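Local structure of putative HpcE protein (Mycolicibacterium smegmatis, 6V77) at residues 118-126 against 197-207; 140-148 against 182-193. The protein is of unknown precise function but belongs to the fumarylacetoacetate hydrolase (FAH) family and carries a zinc ion held by carboxylates. All coordinates share one frame; numbering follows the deposited sequence. Where two conformers were deposited one is given.

After the N-terminal strands and helices, the chain reaches strand 118-128, which carries two zinc ligands, then turns through 140-143 into strand 144-155, its antiparallel neighbour in the large mixed sheet. Contact 2 closes the inner loop, when strand 177-185 returns beside 144-148 and the following turns, up to D193, fold over W141. Strand 196-201 then leaves for the five-stranded sheet, and its hairpin with 204-210 closes the outer loop at contact 1, inside which contact 2 is nested. Their centres lie about 20 Å apart, yet they touch: L124 and V126 pack on V147 and V144. Contact 1 ties the two sheets together face to face, whereas contact 2 joins neighbouring strands of one.

Contact 1: residues 118-126 against 197-207; sequences VDWEVELVV and LGAEINGETVQ. With ZN (zinc ion), chain L.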
ATOM      1  N   VAL B 118      11.627  -4.999  18.833  1.00 28.69           N
ATOM      2  CA  VAL B 118      10.686  -3.958  18.421  1.00 27.74           C
ATOM      3  C   VAL B 118      11.238  -2.592  18.815  1.00 28.35           C
ATOM      4  O   VAL B 118      11.576  -2.348  19.980  1.00 29.87           O
ATOM      5  CB  VAL B 118       9.296  -4.201  19.025  1.00 32.07           C
ATOM      6  CG1 VAL B 118       8.357  -3.131  18.592  1.00 27.39           C
ATOM      7  CG2 VAL B 118       8.768  -5.586  18.588  1.00 32.00           C
ATOM      8  N   ASP B 119      11.300  -1.696  17.840  1.00 27.31           N
ATOM      9  CA  ASP B 119      12.014  -0.440  17.957  1.00 27.34           C
ATOM     10  C   ASP B 119      11.046   0.706  17.690  1.00 29.64           C
ATOM     11  O   ASP B 119      10.058   0.542  16.966  1.00 26.79           O
ATOM     12  CB  ASP B 119      13.162  -0.418  16.965  1.00 27.43           C
ATOM     13  CG  ASP B 119      14.263   0.530  17.346  1.00 32.24           C
ATOM     14  OD1 ASP B 119      14.124   1.280  18.341  1.00 34.16           O
ATOM     15  OD2 ASP B 119      15.288   0.499  16.638  1.00 30.35           O
ATOM     16  N   TRP B 120      11.335   1.865  18.283  1.00 28.30           N
ATOM     17  CA  TRP B 120      10.509   3.066  18.188  1.00 26.29           C
ATOM     18  C   TRP B 120      11.082   4.031  17.156  1.00 25.95           C
ATOM     19  O   TRP B 120      12.298   4.082  16.945  1.00 26.43           O
ATOM     20  CB  TRP B 120      10.444   3.773  19.549  1.00 26.96           C
ATOM     21  CG  TRP B 120      11.828   4.093  20.098  1.00 29.45           C
ATOM     22  CD1 TRP B 120      12.560   5.227  19.864  1.00 28.10           C
ATOM     23  CD2 TRP B 120      12.645   3.254  20.928  1.00 28.87           C
ATOM     24  NE1 TRP B 120      13.766   5.150  20.511  1.00 29.14           N
ATOM     25  CE2 TRP B 120      13.849   3.947  21.164  1.00 34.04           C
ATOM     26  CE3 TRP B 120      12.472   1.987  21.497  1.00 29.25           C
ATOM     27  CZ2 TRP B 120      14.869   3.426  21.943  1.00 32.03           C
ATOM     28  CZ3 TRP B 120      13.497   1.465  22.281  1.00 30.35           C
ATOM     29  CH2 TRP B 120      14.677   2.186  22.498  1.00 35.58           C
ATOM     30  N   GLU B 121      10.192   4.840  16.547  1.00 25.20           N
ATOM     31  CA  GLU B 121      10.586   5.847  15.547  1.00 24.87           C
ATOM     32  C   GLU B 121       9.498   6.932  15.515  1.00 24.39           C
ATOM     33  O   GLU B 121       8.499   6.760  14.813  1.00 24.17           O
ATOM     34  CB  GLU B 121      10.754   5.219  14.154  1.00 24.34           C
ATOM     35  CG  GLU B 121      11.840   4.128  14.001  1.00 24.83           C
ATOM     36  CD  GLU B 121      12.253   3.869  12.553  1.00 28.55           C
ATOM     37  OE1 GLU B 121      11.516   4.298  11.644  1.00 28.20           O
ATOM     38  OE2 GLU B 121      13.317   3.267  12.315  1.00 32.64           O
ATOM     39  N   VAL B 122       9.691   8.043  16.238  1.00 24.84           N
ATOM     40  CA  VAL B 122       8.730   9.148  16.118  1.00 24.46           C
ATOM     41  C   VAL B 122       8.848   9.759  14.730  1.00 27.13           C
ATOM     42  O   VAL B 122       9.955   9.933  14.205  1.00 25.66           O
ATOM     43  CB  VAL B 122       8.938  10.231  17.199  1.00 25.17           C
ATOM     44  CG1 VAL B 122      10.363  10.797  17.194  1.00 25.82           C
ATOM     45  CG2 VAL B 122       7.940  11.391  17.005  1.00 24.83           C
ATOM     46  N   GLU B 123       7.704  10.075  14.108  1.00 23.25           N
ATOM     47  CA  GLU B 123       7.755  10.686  12.785  1.00 25.89           C
ATOM     48  C   GLU B 123       6.661  11.728  12.618  1.00 25.47           C
ATOM     49  O   GLU B 123       5.566  11.603  13.176  1.00 24.67           O
ATOM     50  CB  GLU B 123       7.607   9.651  11.665  1.00 27.05           C
ATOM     51  CG  GLU B 123       8.551   8.468  11.824  1.00 25.84           C
ATOM     52  CD  GLU B 123       8.881   7.773  10.534  1.00 28.30           C
ATOM     53  OE1 GLU B 123       8.324   8.124   9.474  1.00 26.11           O
ATOM     54  OE2 GLU B 123       9.731   6.881  10.602  1.00 30.89           O
ATOM     55  N   LEU B 124       6.973  12.755  11.828  1.00 22.71           N
ATOM     56  CA  LEU B 124       5.938  13.637  11.307  1.00 22.08           C
ATOM     57  C   LEU B 124       5.176  12.899  10.218  1.00 21.37           C
ATOM     58  O   LEU B 124       5.784  12.319   9.310  1.00 21.75           O
ATOM     59  CB  LEU B 124       6.552  14.915  10.738  1.00 22.30           C
ATOM     60  CG  LEU B 124       5.555  15.863  10.056  1.00 22.00           C
ATOM     61  CD1 LEU B 124       4.644  16.473  11.091  1.00 22.28           C
ATOM     62  CD2 LEU B 124       6.309  16.958   9.307  1.00 23.82           C
ATOM     63  N   VAL B 125       3.851  12.885  10.327  1.00 21.11           N
ATOM     64  CA  VAL B 125       2.974  12.265   9.336  1.00 20.54           C
ATOM     65  C   VAL B 125       2.300  13.376   8.547  1.00 20.37           C
ATOM     66  O   VAL B 125       1.824  14.355   9.132  1.00 20.65           O
ATOM     67  CB  VAL B 125       1.934  11.351  10.009  1.00 20.47           C
ATOM     68  CG1 VAL B 125       0.962  10.786   8.973  1.00 21.57           C
ATOM     69  CG2 VAL B 125       2.631  10.201  10.714  1.00 24.70           C
ATOM     70  N   VAL B 126       2.271  13.217   7.223  1.00 19.99           N
ATOM     71  CA  VAL B 126       1.674  14.159   6.285  1.00 19.86           C
ATOM     72  C   VAL B 126       0.497  13.468   5.611  1.00 19.47           C
ATOM     73  O   VAL B 126       0.615  12.312   5.188  1.00 21.68           O
ATOM     74  CB  VAL B 126       2.705  14.633   5.242  1.00 20.72           C
ATOM     75  CG1 VAL B 126       2.020  15.495   4.134  1.00 21.23           C
ATOM     76  CG2 VAL B 126       3.835  15.413   5.938  1.00 21.23           C
ATOM     77  N   LEU B 197      10.038  17.367  17.509  1.00 24.34           N
ATOM     78  CA  LEU B 197       9.440  16.041  17.708  1.00 23.71           C
ATOM     79  C   LEU B 197      10.345  15.194  18.599  1.00 26.96           C
ATOM     80  O   LEU B 197      11.555  15.421  18.688  1.00 24.85           O
ATOM     81  CB  LEU B 197       9.149  15.313  16.375  1.00 23.03           C
ATOM     82  CG  LEU B 197      10.263  14.671  15.547  1.00 23.62           C
ATOM     83  CD1 LEU B 197       9.663  13.949  14.339  1.00 22.81           C
ATOM     84  CD2 LEU B 197      11.321  15.702  15.114  1.00 24.28           C
ATOM     85  N   GLY B 198       9.741  14.238  19.290  1.00 24.40           N
ATOM     86  CA  GLY B 198      10.544  13.403  20.164  1.00 25.08           C
ATOM     87  C   GLY B 198       9.742  12.245  20.712  1.00 28.10           C
ATOM     88  O   GLY B 198       8.566  12.061  20.393  1.00 24.84           O
ATOM     89  N   ALA B 199      10.409  11.466  21.562  1.00 26.42           N
ATOM     90  CA  ALA B 199       9.811  10.278  22.147  1.00 25.93           C
ATOM     91  C   ALA B 199      10.509  10.016  23.463  1.00 26.92           C
ATOM     92  O   ALA B 199      11.694  10.328  23.612  1.00 28.49           O
ATOM     93  CB  ALA B 199       9.937   9.043  21.242  1.00 25.64           C
ATOM     94  N   GLU B 200       9.757   9.456  24.416  1.00 27.24           N
ATOM     95  CA  GLU B 200      10.277   9.095  25.734  1.00 28.26           C
ATOM     96  C   GLU B 200       9.805   7.691  26.077  1.00 28.50           C
ATOM     97  O   GLU B 200       8.704   7.282  25.695  1.00 29.36           O
ATOM     98  CB  GLU B 200       9.813  10.079  26.836  1.00 31.06           C
ATOM     99  CG  GLU B 200      10.178  11.507  26.525  1.00 41.32           C
ATOM    100  CD  GLU B 200       9.315  12.513  27.252  1.00 51.57           C
ATOM    101  OE1 GLU B 200       8.393  12.104  27.996  1.00 50.23           O
ATOM    102  OE2 GLU B 200       9.571  13.721  27.066  1.00 51.41           O
ATOM    103  N   ILE B 201      10.650   6.944  26.792  1.00 29.40           N
ATOM    104  CA  ILE B 201      10.304   5.614  27.263  1.00 29.84           C
ATOM    105  C   ILE B 201      10.394   5.652  28.781  1.00 30.88           C
ATOM    106  O   ILE B 201      11.445   6.004  29.331  1.00 35.87           O
ATOM    107  CB  ILE B 201      11.235   4.532  26.701  1.00 34.55           C
ATOM    108  CG1 ILE B 201      11.106   4.473  25.181  1.00 34.44           C
ATOM    109  CG2 ILE B 201      10.904   3.185  27.328  1.00 38.28           C
ATOM    110  CD1 ILE B 201      12.006   3.447  24.571  1.00 39.43           C
ATOM    111  N   ASN B 202       9.283   5.332  29.445  1.00 31.00           N
ATOM    112  CA  ASN B 202       9.198   5.381  30.897  1.00 33.90           C
ATOM    113  C   ASN B 202       9.700   6.724  31.426  1.00 33.46           C
ATOM    114  O   ASN B 202      10.378   6.806  32.451  1.00 33.46           O
ATOM    115  CB  ASN B 202       9.950   4.202  31.501  1.00 41.85           C
ATOM    116  CG  ASN B 202       9.464   2.881  30.940  1.00 42.76           C
ATOM    117  OD1 ASN B 202       8.287   2.745  30.599  1.00 33.29           O
ATOM    118  ND2 ASN B 202      10.365   1.908  30.822  1.00 37.37           N
ATOM    119  N   GLY B 203       9.380   7.794  30.690  1.00 36.39           N
ATOM    120  CA  GLY B 203       9.708   9.141  31.127  1.00 39.48           C
ATOM    121  C   GLY B 203      11.105   9.632  30.794  1.00 42.50           C
ATOM    122  O   GLY B 203      11.445  10.764  31.155  1.00 46.45           O
ATOM    123  N   GLU B 204      11.921   8.833  30.116  1.00 37.87           N
ATOM    124  CA  GLU B 204      13.281   9.205  29.741  0.52 36.59           C
ATOM    125  C   GLU B 204      13.307   9.502  28.246  1.00 32.65           C
ATOM    126  O   GLU B 204      12.831   8.689  27.453  1.00 31.48           O
ATOM    127  CB  GLU B 204      14.257   8.071  30.078  0.52 41.33           C
ATOM    128  CG  GLU B 204      15.525   8.011  29.219  0.52 46.47           C
ATOM    129  CD  GLU B 204      16.287   6.688  29.356  0.52 50.23           C
ATOM    130  OE1 GLU B 204      15.923   5.867  30.222  0.52 52.12           O
ATOM    131  OE2 GLU B 204      17.248   6.466  28.588  0.52 49.67           O
ATOM    132  N   THR B 205      13.853  10.665  27.864  1.00 35.00           N
ATOM    133  CA  THR B 205      13.903  10.998  26.441  1.00 33.45           C
ATOM    134  C   THR B 205      14.791  10.003  25.709  1.00 30.19           C
ATOM    135  O   THR B 205      15.894   9.683  26.169  1.00 31.69           O
ATOM    136  CB  THR B 205      14.420  12.423  26.208  1.00 34.84           C
ATOM    137  OG1 THR B 205      13.576  13.360  26.881  1.00 40.16           O
ATOM    138  CG2 THR B 205      14.412  12.755  24.710  1.00 32.14           C
ATOM    139  N   VAL B 206      14.290   9.489  24.590  1.00 30.26           N
ATOM    140  CA  VAL B 206      15.082   8.660  23.694  1.00 30.40           C
ATOM    141  C   VAL B 206      15.206   9.254  22.299  1.00 29.45           C
ATOM    142  O   VAL B 206      16.159   8.911  21.580  1.00 30.15           O
ATOM    143  CB  VAL B 206      14.516   7.227  23.612  1.00 29.27           C
ATOM    144  CG1 VAL B 206      14.699   6.505  24.967  1.00 32.45           C
ATOM    145  CG2 VAL B 206      13.062   7.255  23.201  1.00 28.29           C
ATOM    146  N   GLN B 207      14.279  10.114  21.870  1.00 27.77           N
ATOM    147  CA  GLN B 207      14.443  10.873  20.638  1.00 27.16           C
ATOM    148  C   GLN B 207      14.032  12.314  20.887  1.00 30.82           C
ATOM    149  O   GLN B 207      13.099  12.573  21.649  1.00 28.10           O
ATOM    150  CB  GLN B 207      13.602  10.292  19.503  1.00 26.26           C
ATOM    151  CG  GLN B 207      14.058   8.910  19.021  1.00 26.46           C
ATOM    152  CD  GLN B 207      13.238   8.444  17.835  1.00 32.00           C
ATOM    153  OE1 GLN B 207      12.085   8.038  17.997  1.00 25.19           O
ATOM    154  NE2 GLN B 207      13.807   8.541  16.633  1.00 30.09           N
TER
HETATM  155 ZN    ZN L 302      10.691   5.137   9.736  0.60 48.61          ZN
HETATM  156  O   HOH W   1       9.611   5.802   8.000  1.00 27.57           O
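L197 meets V122 at the start of the hairpin 197-207: its CD1 lies 4.1 Å from V122 CG2 and also rests against the backbone leading to L124. L197 CG stands between its own backbone N and carbonyl carbon (chi1 76°), and CD1 continues from there to this strand. G198 O rests against V122 CG2 at 3.5 Å, and A199 CB faces V122 CB. I201, just before the type I' turn 201-204, sends CD1 over one face of the W120 ring, 3.4 Å from the centroid of the six-membered ring, a CH-pi contact; D119 OD1 lies over the opposite face. V206 CG2 approaches W120 NE1 obliquely at 3.5 Å; the polar partner of that NE1 is G244. Q207 supplies the hydrogen bond across the contact, side chain to backbone: V122 N donates to its OE1 at 3.0 Å, nearly straight at 173°. The same OE1 lies near the W120 ring plane at its edge, 3.4 Å from CD1, with amide and ring 63° apart. T241 binds Q207 NE2, so both ends of the amide are held and its flip is fixed. V206 and Q207 both face A199, whose O accepts from both of their backbone N atoms: a classic beta bulge, which lets two successive side chains, V206 and Q207, turn to residues 118-126. On the other side of this segment E121 OE1 and E123 OE2 bind zinc, together with D152 and a water 2.1 Å from the metal; R156 pairs with E121 OE2 and G240 N holds E123 OE1. Alternating side chains thus separate a packed face from a metal-binding face, the three-carboxylate metal site characteristic of the FAH fold.

Contact 2: residues 140-148 against 182-193; sequences AWEFVAGVS and ELVTVDELPDPD. With EDO (1,2-ethanediol), chain M.
An antiparallel strand pair of the large mixed sheet, strand 144-155 with strand 177-185, paired here at V147 and V184, is extended by the turns after it, which fold over W141. V147 and V184 form the hydrogen-bonded pair: V147 N to V184 O and V184 N to V147 O, each 2.9 Å. S148 OG, anti to its own backbone N (chi1 -166°), donates to E182 O at 2.7 Å from above the carbonyl plane. L183 CD1 packs on G146 C at 3.5 Å, and V184 O comes 3.2 Å from G146 CA, a close approach of the two backbones. A145 and G146 both face V127 of strand 118-128, a classic beta bulge in the central strand of this part of the FAH fold. Beyond it, V186 CG2 touches both V144 CG1 and W141 CE3, 3.8 Å from each, and V147 CG2 meets L189 CD1 tip to tip at 4.0 Å. P192 CB sits over one face of the W141 six-membered ring, 3.7 Å from its centroid, a CH-pi contact. At the ring edge W141 NE1 donates to D193 OD1 at 2.9 Å, within the indole plane but above the carboxylate plane, while D193 N closes an Asx turn on D191 OD1.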
ATOM      1  N   ALA B 140       4.395  22.367  -2.907  1.00 26.36           N
ATOM      2  CA  ALA B 140       3.957  21.080  -2.365  1.00 27.42           C
ATOM      3  C   ALA B 140       3.099  21.234  -1.112  1.00 21.37           C
ATOM      4  O   ALA B 140       2.166  20.451  -0.900  1.00 22.28           O
ATOM      5  CB  ALA B 140       5.165  20.186  -2.072  1.00 24.23           C
ATOM      6  N   TRP B 141       3.412  22.200  -0.243  1.00 22.30           N
ATOM      7  CA  TRP B 141       2.622  22.311   0.987  1.00 26.08           C
ATOM      8  C   TRP B 141       1.174  22.659   0.682  1.00 25.76           C
ATOM      9  O   TRP B 141       0.280  22.319   1.462  1.00 26.10           O
ATOM     10  CB  TRP B 141       3.209  23.356   1.935  1.00 29.95           C
ATOM     11  CG  TRP B 141       4.323  22.852   2.843  1.00 26.88           C
ATOM     12  CD1 TRP B 141       5.637  23.230   2.800  1.00 29.96           C
ATOM     13  CD2 TRP B 141       4.210  21.925   3.942  1.00 24.96           C
ATOM     14  NE1 TRP B 141       6.349  22.581   3.788  1.00 28.23           N
ATOM     15  CE2 TRP B 141       5.500  21.779   4.503  1.00 25.04           C
ATOM     16  CE3 TRP B 141       3.148  21.208   4.504  1.00 23.75           C
ATOM     17  CZ2 TRP B 141       5.752  20.957   5.619  1.00 23.94           C
ATOM     18  CZ3 TRP B 141       3.400  20.387   5.591  1.00 23.37           C
ATOM     19  CH2 TRP B 141       4.693  20.270   6.142  1.00 24.88           C
ATOM     20  N   GLU B 142       0.922  23.328  -0.448  1.00 23.96           N
ATOM     21  CA  GLU B 142      -0.455  23.631  -0.825  1.00 26.18           C
ATOM     22  C   GLU B 142      -1.246  22.371  -1.167  1.00 28.06           C
ATOM     23  O   GLU B 142      -2.482  22.429  -1.229  1.00 27.26           O
ATOM     24  CB  GLU B 142      -0.464  24.606  -1.996  1.00 28.30           C
ATOM     25  CG  GLU B 142       0.232  25.917  -1.651  1.00 30.66           C
ATOM     26  CD  GLU B 142       0.338  26.835  -2.841  1.00 44.20           C
ATOM     27  OE1 GLU B 142      -0.656  26.947  -3.587  1.00 43.47           O
ATOM     28  OE2 GLU B 142       1.420  27.423  -3.040  1.00 46.00           O
ATOM     29  N   PHE B 143      -0.568  21.246  -1.410  1.00 25.63           N
ATOM     30  CA  PHE B 143      -1.234  19.972  -1.661  1.00 23.06           C
ATOM     31  C   PHE B 143      -1.460  19.167  -0.386  1.00 22.38           C
ATOM     32  O   PHE B 143      -2.004  18.058  -0.459  1.00 22.09           O
ATOM     33  CB  PHE B 143      -0.420  19.120  -2.649  1.00 21.83           C
ATOM     34  CG  PHE B 143      -0.467  19.620  -4.067  1.00 23.88           C
ATOM     35  CD1 PHE B 143      -1.054  18.854  -5.066  1.00 21.65           C
ATOM     36  CD2 PHE B 143       0.069  20.857  -4.399  1.00 23.21           C
ATOM     37  CE1 PHE B 143      -1.108  19.319  -6.377  1.00 24.57           C
ATOM     38  CE2 PHE B 143       0.010  21.339  -5.707  1.00 28.73           C
ATOM     39  CZ  PHE B 143      -0.575  20.570  -6.697  1.00 26.96           C
ATOM     40  N   VAL B 144      -1.063  19.696   0.774  1.00 20.50           N
ATOM     41  CA  VAL B 144      -1.130  18.978   2.037  1.00 20.11           C
ATOM     42  C   VAL B 144      -2.383  19.399   2.785  1.00 22.10           C
ATOM     43  O   VAL B 144      -2.612  20.596   3.004  1.00 22.66           O
ATOM     44  CB  VAL B 144       0.128  19.249   2.880  1.00 20.20           C
ATOM     45  CG1 VAL B 144      -0.036  18.726   4.340  1.00 18.84           C
ATOM     46  CG2 VAL B 144       1.341  18.603   2.228  1.00 22.71           C
ATOM     47  N   ALA B 145      -3.181  18.410   3.203  1.00 18.60           N
ATOM     48  CA  ALA B 145      -4.311  18.697   4.079  1.00 19.31           C
ATOM     49  C   ALA B 145      -3.828  19.103   5.463  1.00 19.55           C
ATOM     50  O   ALA B 145      -4.216  20.151   5.992  1.00 21.56           O
ATOM     51  CB  ALA B 145      -5.216  17.468   4.171  1.00 20.81           C
ATOM     52  N   GLY B 146      -3.015  18.264   6.082  1.00 20.74           N
ATOM     53  CA  GLY B 146      -2.485  18.606   7.390  1.00 19.46           C
ATOM     54  C   GLY B 146      -1.458  17.582   7.812  1.00 18.25           C
ATOM     55  O   GLY B 146      -1.096  16.691   7.049  1.00 19.09           O
ATOM     56  N   VAL B 147      -0.997  17.716   9.062  1.00 18.76           N
ATOM     57  CA  VAL B 147       0.051  16.852   9.588  1.00 18.61           C
ATOM     58  C   VAL B 147      -0.456  16.218  10.870  1.00 20.27           C
ATOM     59  O   VAL B 147      -1.408  16.694  11.489  1.00 22.41           O
ATOM     60  CB  VAL B 147       1.364  17.622   9.870  1.00 20.43           C
ATOM     61  CG1 VAL B 147       1.907  18.220   8.576  1.00 24.84           C
ATOM     62  CG2 VAL B 147       1.153  18.715  10.956  1.00 24.26           C
ATOM     63  N   SER B 148       0.193  15.130  11.273  1.00 21.15           N
ATOM     64  CA  SER B 148      -0.157  14.508  12.537  1.00 19.83           C
ATOM     65  C   SER B 148       1.091  13.843  13.113  1.00 22.74           C
ATOM     66  O   SER B 148       2.182  13.901  12.532  1.00 20.84           O
ATOM     67  CB  SER B 148      -1.331  13.525  12.355  1.00 21.50           C
ATOM     68  OG  SER B 148      -1.878  13.179  13.636  1.00 23.47           O
ATOM     69  N   GLU B 182      -4.751  14.078  16.313  1.00 23.54           N
ATOM     70  CA  GLU B 182      -5.481  15.037  15.490  1.00 21.62           C
ATOM     71  C   GLU B 182      -4.724  15.339  14.218  1.00 21.08           C
ATOM     72  O   GLU B 182      -3.498  15.270  14.178  1.00 25.38           O
ATOM     73  CB  GLU B 182      -5.716  16.348  16.252  1.00 22.39           C
ATOM     74  CG  GLU B 182      -6.640  16.152  17.406  1.00 24.72           C
ATOM     75  CD  GLU B 182      -6.769  17.361  18.314  1.00 33.50           C
ATOM     76  OE1 GLU B 182      -5.990  18.337  18.203  1.00 31.58           O
ATOM     77  OE2 GLU B 182      -7.672  17.308  19.163  1.00 33.21           O
ATOM     78  N   LEU B 183      -5.472  15.687  13.167  1.00 21.36           N
ATOM     79  CA  LEU B 183      -4.872  16.286  11.991  1.00 23.87           C
ATOM     80  C   LEU B 183      -4.832  17.784  12.225  1.00 24.12           C
ATOM     81  O   LEU B 183      -5.838  18.365  12.651  1.00 24.33           O
ATOM     82  CB  LEU B 183      -5.677  15.970  10.732  1.00 21.59           C
ATOM     83  CG  LEU B 183      -5.027  16.424   9.421  1.00 28.69           C
ATOM     84  CD1 LEU B 183      -3.957  15.455   9.001  1.00 28.54           C
ATOM     85  CD2 LEU B 183      -6.079  16.541   8.323  1.00 30.22           C
ATOM     86  N   VAL B 184      -3.686  18.405  11.949  1.00 20.74           N
ATOM     87  CA  VAL B 184      -3.483  19.836  12.176  1.00 21.11           C
ATOM     88  C   VAL B 184      -3.153  20.483  10.839  1.00 21.06           C
ATOM     89  O   VAL B 184      -2.167  20.099  10.197  1.00 22.88           O
ATOM     90  CB  VAL B 184      -2.355  20.097  13.189  1.00 21.37           C
ATOM     91  CG1 VAL B 184      -2.248  21.592  13.495  1.00 23.32           C
ATOM     92  CG2 VAL B 184      -2.608  19.301  14.471  1.00 24.99           C
ATOM     93  N   THR B 185      -3.959  21.461  10.409  1.00 21.83           N
ATOM     94  CA  THR B 185      -3.699  22.020   9.090  1.00 22.73           C
ATOM     95  C   THR B 185      -2.465  22.923   9.129  1.00 24.17           C
ATOM     96  O   THR B 185      -2.025  23.378  10.187  1.00 23.10           O
ATOM     97  CB  THR B 185      -4.913  22.790   8.560  1.00 22.29           C
ATOM     98  OG1 THR B 185      -5.279  23.834   9.467  1.00 21.99           O
ATOM     99  CG2 THR B 185      -6.102  21.855   8.349  1.00 27.63           C
ATOM    100  N   VAL B 186      -1.918  23.182   7.940  1.00 24.41           N
ATOM    101  CA  VAL B 186      -0.603  23.809   7.803  1.00 29.49           C
ATOM    102  C   VAL B 186      -0.583  25.240   8.363  1.00 26.70           C
ATOM    103  O   VAL B 186       0.433  25.696   8.910  1.00 27.47           O
ATOM    104  CB  VAL B 186      -0.216  23.731   6.310  1.00 25.91           C
ATOM    105  CG1 VAL B 186       1.105  24.385   6.015  1.00 30.84           C
ATOM    106  CG2 VAL B 186      -0.203  22.253   5.846  1.00 28.83           C
ATOM    107  N   ASP B 187      -1.709  25.956   8.286  1.00 23.71           N
ATOM    108  CA  ASP B 187      -1.761  27.345   8.735  1.00 24.83           C
ATOM    109  C   ASP B 187      -1.621  27.487  10.243  1.00 27.86           C
ATOM    110  O   ASP B 187      -1.391  28.600  10.728  1.00 29.70           O
ATOM    111  CB  ASP B 187      -3.075  27.991   8.291  1.00 26.34           C
ATOM    112  CG  ASP B 187      -4.276  27.180   8.718  1.00 39.95           C
ATOM    113  OD1 ASP B 187      -4.332  25.985   8.370  1.00 43.94           O
ATOM    114  OD2 ASP B 187      -5.148  27.726   9.416  1.00 44.77           O
ATOM    115  N   GLU B 188      -1.775  26.398  10.993  1.00 26.31           N
ATOM    116  CA  GLU B 188      -1.547  26.423  12.433  1.00 28.98           C
ATOM    117  C   GLU B 188      -0.082  26.260  12.807  1.00 30.90           C
ATOM    118  O   GLU B 188       0.247  26.326  13.997  1.00 32.19           O
ATOM    119  CB  GLU B 188      -2.350  25.310  13.110  1.00 24.83           C
ATOM    120  CG  GLU B 188      -3.819  25.346  12.758  1.00 33.68           C
ATOM    121  CD  GLU B 188      -4.706  25.086  13.955  1.00 37.13           C
ATOM    122  OE1 GLU B 188      -4.163  24.828  15.062  1.00 42.03           O
ATOM    123  OE2 GLU B 188      -5.943  25.136  13.785  1.00 34.41           O
ATOM    124  N   LEU B 189       0.781  26.010  11.853  1.00 30.09           N
ATOM    125  CA  LEU B 189       2.179  25.751  12.184  1.00 27.41           C
ATOM    126  C   LEU B 189       2.990  27.023  11.970  1.00 27.75           C
ATOM    127  O   LEU B 189       2.900  27.640  10.894  1.00 28.84           O
ATOM    128  CB  LEU B 189       2.733  24.615  11.321  1.00 28.80           C
ATOM    129  CG  LEU B 189       1.862  23.352  11.210  1.00 27.55           C
ATOM    130  CD1 LEU B 189       2.390  22.390  10.159  1.00 30.70           C
ATOM    131  CD2 LEU B 189       1.735  22.660  12.561  1.00 28.24           C
ATOM    132  N   PRO B 190       3.768  27.478  12.954  1.00 24.19           N
ATOM    133  CA  PRO B 190       4.589  28.678  12.721  1.00 25.10           C
ATOM    134  C   PRO B 190       5.486  28.516  11.511  1.00 24.08           C
ATOM    135  O   PRO B 190       5.520  29.390  10.637  1.00 28.57           O
ATOM    136  CB  PRO B 190       5.391  28.807  14.030  1.00 28.42           C
ATOM    137  CG  PRO B 190       4.523  28.185  15.051  1.00 27.97           C
ATOM    138  CD  PRO B 190       3.864  27.009  14.352  1.00 27.27           C
ATOM    139  N   ASP B 191       6.212  27.402  11.441  1.00 23.68           N
ATOM    140  CA  ASP B 191       7.013  27.038  10.284  1.00 24.70           C
ATOM    141  C   ASP B 191       6.815  25.550  10.030  1.00 25.64           C
ATOM    142  O   ASP B 191       7.320  24.705  10.792  1.00 22.68           O
ATOM    143  CB  ASP B 191       8.490  27.393  10.508  1.00 27.11           C
ATOM    144  CG  ASP B 191       9.377  27.030   9.315  1.00 29.84           C
ATOM    145  OD1 ASP B 191       8.875  26.443   8.338  1.00 27.44           O
ATOM    146  OD2 ASP B 191      10.586  27.354   9.348  1.00 30.85           O
ATOM    147  N   PRO B 192       6.078  25.200   8.974  1.00 25.08           N
ATOM    148  CA  PRO B 192       5.768  23.790   8.711  1.00 24.68           C
ATOM    149  C   PRO B 192       6.989  22.941   8.471  1.00 21.54           C
ATOM    150  O   PRO B 192       6.922  21.720   8.648  1.00 22.52           O
ATOM    151  CB  PRO B 192       4.900  23.860   7.439  1.00 29.38           C
ATOM    152  CG  PRO B 192       4.346  25.211   7.430  1.00 28.61           C
ATOM    153  CD  PRO B 192       5.352  26.118   8.085  1.00 26.18           C
ATOM    154  N   ASP B 193       8.110  23.546   8.089  1.00 23.55           N
ATOM    155  CA  ASP B 193       9.331  22.792   7.847  1.00 26.20           C
ATOM    156  C   ASP B 193      10.224  22.723   9.074  1.00 24.89           C
ATOM    157  O   ASP B 193      11.382  22.305   8.964  1.00 25.22           O
ATOM    158  CB  ASP B 193      10.110  23.401   6.681  1.00 25.20           C
ATOM    159  CG  ASP B 193       9.377  23.264   5.360  1.00 25.53           C
ATOM    160  OD1 ASP B 193       8.941  22.131   5.031  1.00 24.70           O
ATOM    161  OD2 ASP B 193       9.211  24.293   4.666  1.00 28.17           O
TER
HETATM  162  C1  EDO M 303      -8.133  27.566  10.258  1.00 57.79           C
HETATM  163  O1  EDO M 303      -7.597  26.612   9.336  1.00 45.05           O
HETATM  164  C2  EDO M 303      -9.621  27.315  10.459  1.00 62.83           C
HETATM  165  O2  EDO M 303      -9.825  26.766  11.764  1.00 69.91           O
HETATM  166  O   HOH W   2      -3.391  22.567   5.407  1.00 29.59           O